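Side-chain contacts in methionine gamma-lyase (Trichomonas vaginalis, PDB 1E5E), which belongs to the Cys/Met metabolism family of pyridoxal-phosphate-dependent enzymes and forms an assembly of four chains: residues A[73-78]-A[183-188]; A[91-96]-A[220-225]. One frame throughout, in Å; residues are numbered along the deposited sequence.

Contact 1 (A[73-78]-A[183-188]). With PPJ (N-(hydroxy{3-hydroxy-2-methyl-5-[(phosphonooxy)methyl]pyridin-4-yl}methyl)norvaline), chain C.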
# COMPACT_ATOMS: atom_id res chain seq x y z
N PHE A 73 23.77 -5.35 8.61
CA PHE A 73 24.87 -5.88 7.80
C PHE A 73 25.64 -4.74 7.13
O PHE A 73 26.88 -4.72 7.19
CB PHE A 73 24.37 -6.90 6.77
CG PHE A 73 25.49 -7.52 5.98
CD1 PHE A 73 26.03 -6.88 4.89
CD2 PHE A 73 25.99 -8.75 6.38
CE1 PHE A 73 27.12 -7.43 4.23
CE2 PHE A 73 27.03 -9.34 5.68
CZ PHE A 73 27.60 -8.66 4.61
N LEU A 74 24.91 -3.81 6.48
CA LEU A 74 25.56 -2.70 5.80
C LEU A 74 26.37 -1.79 6.72
O LEU A 74 27.39 -1.25 6.26
CB LEU A 74 24.55 -1.87 4.99
CG LEU A 74 23.94 -2.68 3.80
CD1 LEU A 74 22.74 -1.93 3.20
CD2 LEU A 74 25.00 -2.89 2.71
N GLU A 75 25.99 -1.61 7.98
CA GLU A 75 26.71 -0.79 8.92
C GLU A 75 27.75 -1.55 9.75
O GLU A 75 28.42 -1.02 10.63
CB GLU A 75 25.71 -0.07 9.85
CG GLU A 75 25.00 1.07 9.10
CD GLU A 75 25.90 2.31 8.94
OE1 GLU A 75 27.13 2.18 9.11
OE2 GLU A 75 25.42 3.41 8.61
N LYS A 76 27.81 -2.85 9.59
CA LYS A 76 28.63 -3.79 10.31
C LYS A 76 28.33 -3.75 11.80
O LYS A 76 29.26 -3.76 12.61
CB LYS A 76 30.12 -3.55 10.00
CG LYS A 76 30.50 -3.72 8.53
CD LYS A 76 31.99 -3.36 8.36
CE LYS A 76 32.51 -3.97 7.06
NZ LYS A 76 33.72 -3.25 6.53
N THR A 77 27.06 -3.69 12.19
CA THR A 77 26.70 -3.64 13.60
C THR A 77 26.06 -4.96 13.98
O THR A 77 25.57 -5.62 13.04
CB THR A 77 25.76 -2.48 13.91
OG1 THR A 77 24.59 -2.61 13.11
CG2 THR A 77 26.45 -1.13 13.66
N GLU A 78 25.98 -5.34 15.24
CA GLU A 78 25.30 -6.62 15.52
C GLU A 78 23.80 -6.52 15.21
O GLU A 78 23.16 -7.54 14.94
CB GLU A 78 25.42 -6.95 17.02
CG GLU A 78 26.91 -7.16 17.36
CD GLU A 78 27.15 -7.46 18.83
OE1 GLU A 78 26.31 -7.24 19.72
OE2 GLU A 78 28.27 -7.95 19.11
N ALA A 183 26.88 8.39 16.44
CA ALA A 183 27.08 9.23 15.23
C ALA A 183 25.82 9.23 14.38
O ALA A 183 25.27 8.13 14.24
CB ALA A 183 28.24 8.66 14.44
N ASP A 184 25.33 10.38 13.91
CA ASP A 184 24.17 10.38 13.00
C ASP A 184 24.74 10.35 11.58
O ASP A 184 25.35 11.30 11.09
CB ASP A 184 23.24 11.55 13.28
CG ASP A 184 22.08 11.67 12.30
OD1 ASP A 184 22.10 11.06 11.22
OD2 ASP A 184 21.17 12.49 12.58
N ASN A 185 24.63 9.20 10.93
CA ASN A 185 25.23 8.87 9.65
C ASN A 185 24.31 9.05 8.47
O ASN A 185 24.59 8.50 7.39
CB ASN A 185 25.75 7.41 9.71
CG ASN A 185 26.79 7.07 8.65
OD1 ASN A 185 27.59 7.95 8.29
ND2 ASN A 185 26.78 5.85 8.09
N THR A 186 23.26 9.83 8.64
CA THR A 186 22.27 10.09 7.61
C THR A 186 22.85 10.65 6.32
O THR A 186 22.55 10.14 5.26
CB THR A 186 21.25 11.13 8.12
OG1 THR A 186 20.58 10.65 9.29
CG2 THR A 186 20.20 11.44 7.06
N PHE A 187 23.64 11.71 6.41
CA PHE A 187 24.23 12.36 5.23
C PHE A 187 25.13 11.42 4.49
O PHE A 187 25.16 11.54 3.26
CB PHE A 187 25.00 13.64 5.58
CG PHE A 187 24.12 14.84 5.71
CD1 PHE A 187 22.76 14.72 5.99
CD2 PHE A 187 24.66 16.11 5.62
CE1 PHE A 187 21.95 15.84 6.11
CE2 PHE A 187 23.86 17.24 5.72
CZ PHE A 187 22.51 17.11 5.95
N CYS A 188 25.78 10.46 5.15
CA CYS A 188 26.62 9.56 4.37
C CYS A 188 25.93 8.32 3.83
O CYS A 188 26.19 7.90 2.67
CB CYS A 188 27.76 9.08 5.26
SG CYS A 188 29.04 10.28 5.69
N1 PPJ C . 19.02 13.41 11.39
C2 PPJ C . 19.41 14.15 10.34
C6 PPJ C . 17.72 13.41 11.81
C2A PPJ C . 20.73 14.56 10.08
C3 PPJ C . 18.37 14.76 9.60
O3 PPJ C . 18.78 15.58 8.67
C4 PPJ C . 17.02 14.60 9.90
C4A PPJ C . 16.06 15.28 9.10
C5 PPJ C . 16.65 13.96 11.09
N PPJ C . 16.33 16.40 8.40
C5A PPJ C . 15.31 13.58 11.42
OP4 PPJ C . 14.95 12.59 10.67
P PPJ C . 13.38 12.55 10.42
OP1 PPJ C . 13.14 11.21 9.58
OP2 PPJ C . 12.95 13.82 9.63
OP3 PPJ C . 12.56 12.48 11.78
CA PPJ C . 15.46 17.02 7.55
CB PPJ C . 14.05 17.24 7.91
C PPJ C . 16.02 18.15 6.89
CG PPJ C . 13.64 18.19 8.97
CD PPJ C . 13.18 19.42 8.35
O PPJ C . 17.21 18.50 7.22
OXT PPJ C . 15.60 18.53 5.71

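Contact 2 (A[91-96]-A[220-225])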
# COMPACT_ATOMS: atom_id res chain seq x y z
N ALA A 91 15.64 9.82 19.58
CA ALA A 91 15.00 9.93 20.86
C ALA A 91 14.96 8.58 21.56
O ALA A 91 15.25 8.50 22.76
CB ALA A 91 13.60 10.50 20.64
N ALA A 92 14.62 7.50 20.86
CA ALA A 92 14.51 6.20 21.51
C ALA A 92 15.87 5.78 22.05
O ALA A 92 15.97 5.13 23.09
CB ALA A 92 13.98 5.13 20.56
N THR A 93 16.92 6.14 21.29
CA THR A 93 18.28 5.85 21.70
C THR A 93 18.65 6.70 22.91
O THR A 93 18.96 6.16 23.98
CB THR A 93 19.23 6.15 20.52
OG1 THR A 93 18.89 5.25 19.44
CG2 THR A 93 20.69 6.02 20.92
N VAL A 94 18.63 8.03 22.82
CA VAL A 94 19.07 8.80 23.98
C VAL A 94 18.09 8.69 25.14
O VAL A 94 18.60 8.79 26.26
CB VAL A 94 19.41 10.27 23.69
CG1 VAL A 94 20.42 10.39 22.56
CG2 VAL A 94 18.17 11.10 23.42
N LEU A 95 16.79 8.44 25.00
CA LEU A 95 15.91 8.34 26.17
C LEU A 95 16.03 6.99 26.86
O LEU A 95 15.67 6.86 28.04
CB LEU A 95 14.48 8.69 25.84
CG LEU A 95 14.25 10.13 25.36
CD1 LEU A 95 12.80 10.28 24.92
CD2 LEU A 95 14.59 11.16 26.47
N THR A 96 16.59 5.98 26.20
CA THR A 96 16.85 4.71 26.82
C THR A 96 18.12 4.80 27.68
O THR A 96 18.17 4.27 28.79
CB THR A 96 17.13 3.60 25.78
OG1 THR A 96 15.93 3.44 24.99
CG2 THR A 96 17.48 2.25 26.37
N GLY A 220 13.23 6.00 10.67
CA GLY A 220 14.55 6.10 11.30
C GLY A 220 15.15 4.70 11.51
O GLY A 220 14.47 3.67 11.46
N LEU A 221 16.47 4.67 11.72
CA LEU A 221 17.20 3.46 12.07
C LEU A 221 18.24 3.69 13.14
O LEU A 221 18.87 4.73 13.26
CB LEU A 221 17.94 2.88 10.84
CG LEU A 221 17.06 2.56 9.62
CD1 LEU A 221 17.81 2.76 8.31
CD2 LEU A 221 16.43 1.17 9.70
N ILE A 222 18.44 2.67 13.98
CA ILE A 222 19.36 2.66 15.06
C ILE A 222 20.25 1.44 14.91
O ILE A 222 19.63 0.40 14.63
CB ILE A 222 18.68 2.55 16.43
CG1 ILE A 222 17.65 3.67 16.64
CG2 ILE A 222 19.76 2.56 17.53
CD1 ILE A 222 16.70 3.40 17.79
N CYS A 223 21.58 1.60 14.87
CA CYS A 223 22.41 0.42 14.59
C CYS A 223 23.49 0.29 15.68
O CYS A 223 24.10 1.34 16.01
CB CYS A 223 23.17 0.59 13.27
SG CYS A 223 22.10 1.00 11.88
N GLY A 224 23.72 -0.90 16.18
CA GLY A 224 24.73 -1.01 17.25
C GLY A 224 24.70 -2.44 17.81
O GLY A 224 24.28 -3.38 17.15
N LYS A 225 25.21 -2.58 19.02
CA LYS A 225 25.31 -3.85 19.71
C LYS A 225 23.93 -4.39 20.04
O LYS A 225 23.08 -3.64 20.48
CB LYS A 225 26.05 -3.72 21.06
CG LYS A 225 27.47 -3.21 20.98
CD LYS A 225 28.39 -4.26 20.36
CE LYS A 225 29.81 -3.67 20.29
NZ LYS A 225 30.66 -4.65 19.53

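Contact 1 (A[73-78]-A[183-188])
Glu75, in the last turn of helix 62-75, and Asn185, next to Asp184 of strand 180-184, are the closest backbone pair, yet their CA atoms stand 9.8 Å apart, so the two side chains bridge the gap. They reach toward each other from the two sides of the gap and meet in one hydrogen bond, Asn185 ND2 to Glu75 OE2 at 2.8 Å, with an N-H...O angle of 156°. The acceptor uses its syn lone pair, on the side of OE1, and lies almost in the amide plane, while the carboxylate itself is turned 58° from that plane. Asn185 has CG anti to its backbone N (chi1 -161°), which directs ND2 at the glutamate. Both side chains are buried, and each polar end has further partners: OE2 also bonds to His205 NE2, OE1 to Asn194 ND2, and the second partner of Asn185 ND2 is Thr193 O. Behind Glu75, Lys76 follows with positive phi, in a Schellman motif that bonds back into the last turn. Beside Asn185, Asp184 OD1 accepts the backbone N of Thr186 at 3.1 Å, an Asx turn, which would help to fix the carboxylate. Its other oxygen, OD2, lies 2.6 Å from N1 of the bound PPJ, and Thr186 OG1 is 3.8 Å from that same N1. Thr186 OG1 is itself bonded to Ser206 N. An aspartate at the end of a central strand, set against the pyridine nitrogen, is the hallmark of the fold-type I PLP-dependent enzymes, and here the next residue, Asn185, ties that strand end to helix 62-75.

Contact 2 (A[91-96]-A[220-225])
Ile222 meets Thr93 and Ala92 where helix 86-97 packs on the mixed sheet of the large domain of a fold-type I PLP-dependent enzyme; the nearest CA atoms, those of Thr93 and Ile222, are 7.4 Å apart. Strand 220-224 runs antiparallel to both its neighbours, 79-83 and 202-206, and starts at Gly220, which pairs with Thr83. Leu221 turns to the other face of the sheet, onto Leu67 and Ile71 of helix 62-75. Ile222 alone reaches the helix segment 91-96. Its CG1 stands anti to the carbonyl carbon (chi1 -56°) and the chain is extended beyond it, which carries CD1 to 4.3 Å from Ala92 CB. Cys223 again faces helix 62-75, touching Ile71 and Glu75. Gly224 pairs with Ala79 at the strand end, and Lys225 is the N-cap residue of helix 226-241, whose Ile232 packs against both Thr93 and Ile222. The threonine hydroxyl is hydrogen-bonded to Ala89 O in its own helix, so its encounter with the isoleucine is one of packing: the side chains of Thr93 and Ile222 pass alongside one another, pointing opposite ways, and OG1 sits among three carbons, 3.4 Å from Ile222 CG1, 3.4 Å from CG2 and 3.3 Å from CD1.

From the N terminus the chain passes residues 73-78 at the end of helix 62-75, runs through strand 79-83 and then into helix 86-97, which holds residues 91-96. Contact 1 closes a loop of 104 residues when the chain reaches 183-188; contact 2 closes one of 123 at 220-225. Because their segments alternate, the two loops cross instead of nesting. Both end on the same mixed sheet, and helices 62-75 and 86-97 lie on opposite faces of it. The contacts also touch directly, with Thr77 CB 3.4 Å from Gly224 N, so the turn after helix 62-75 lies against the end of strand 220-224.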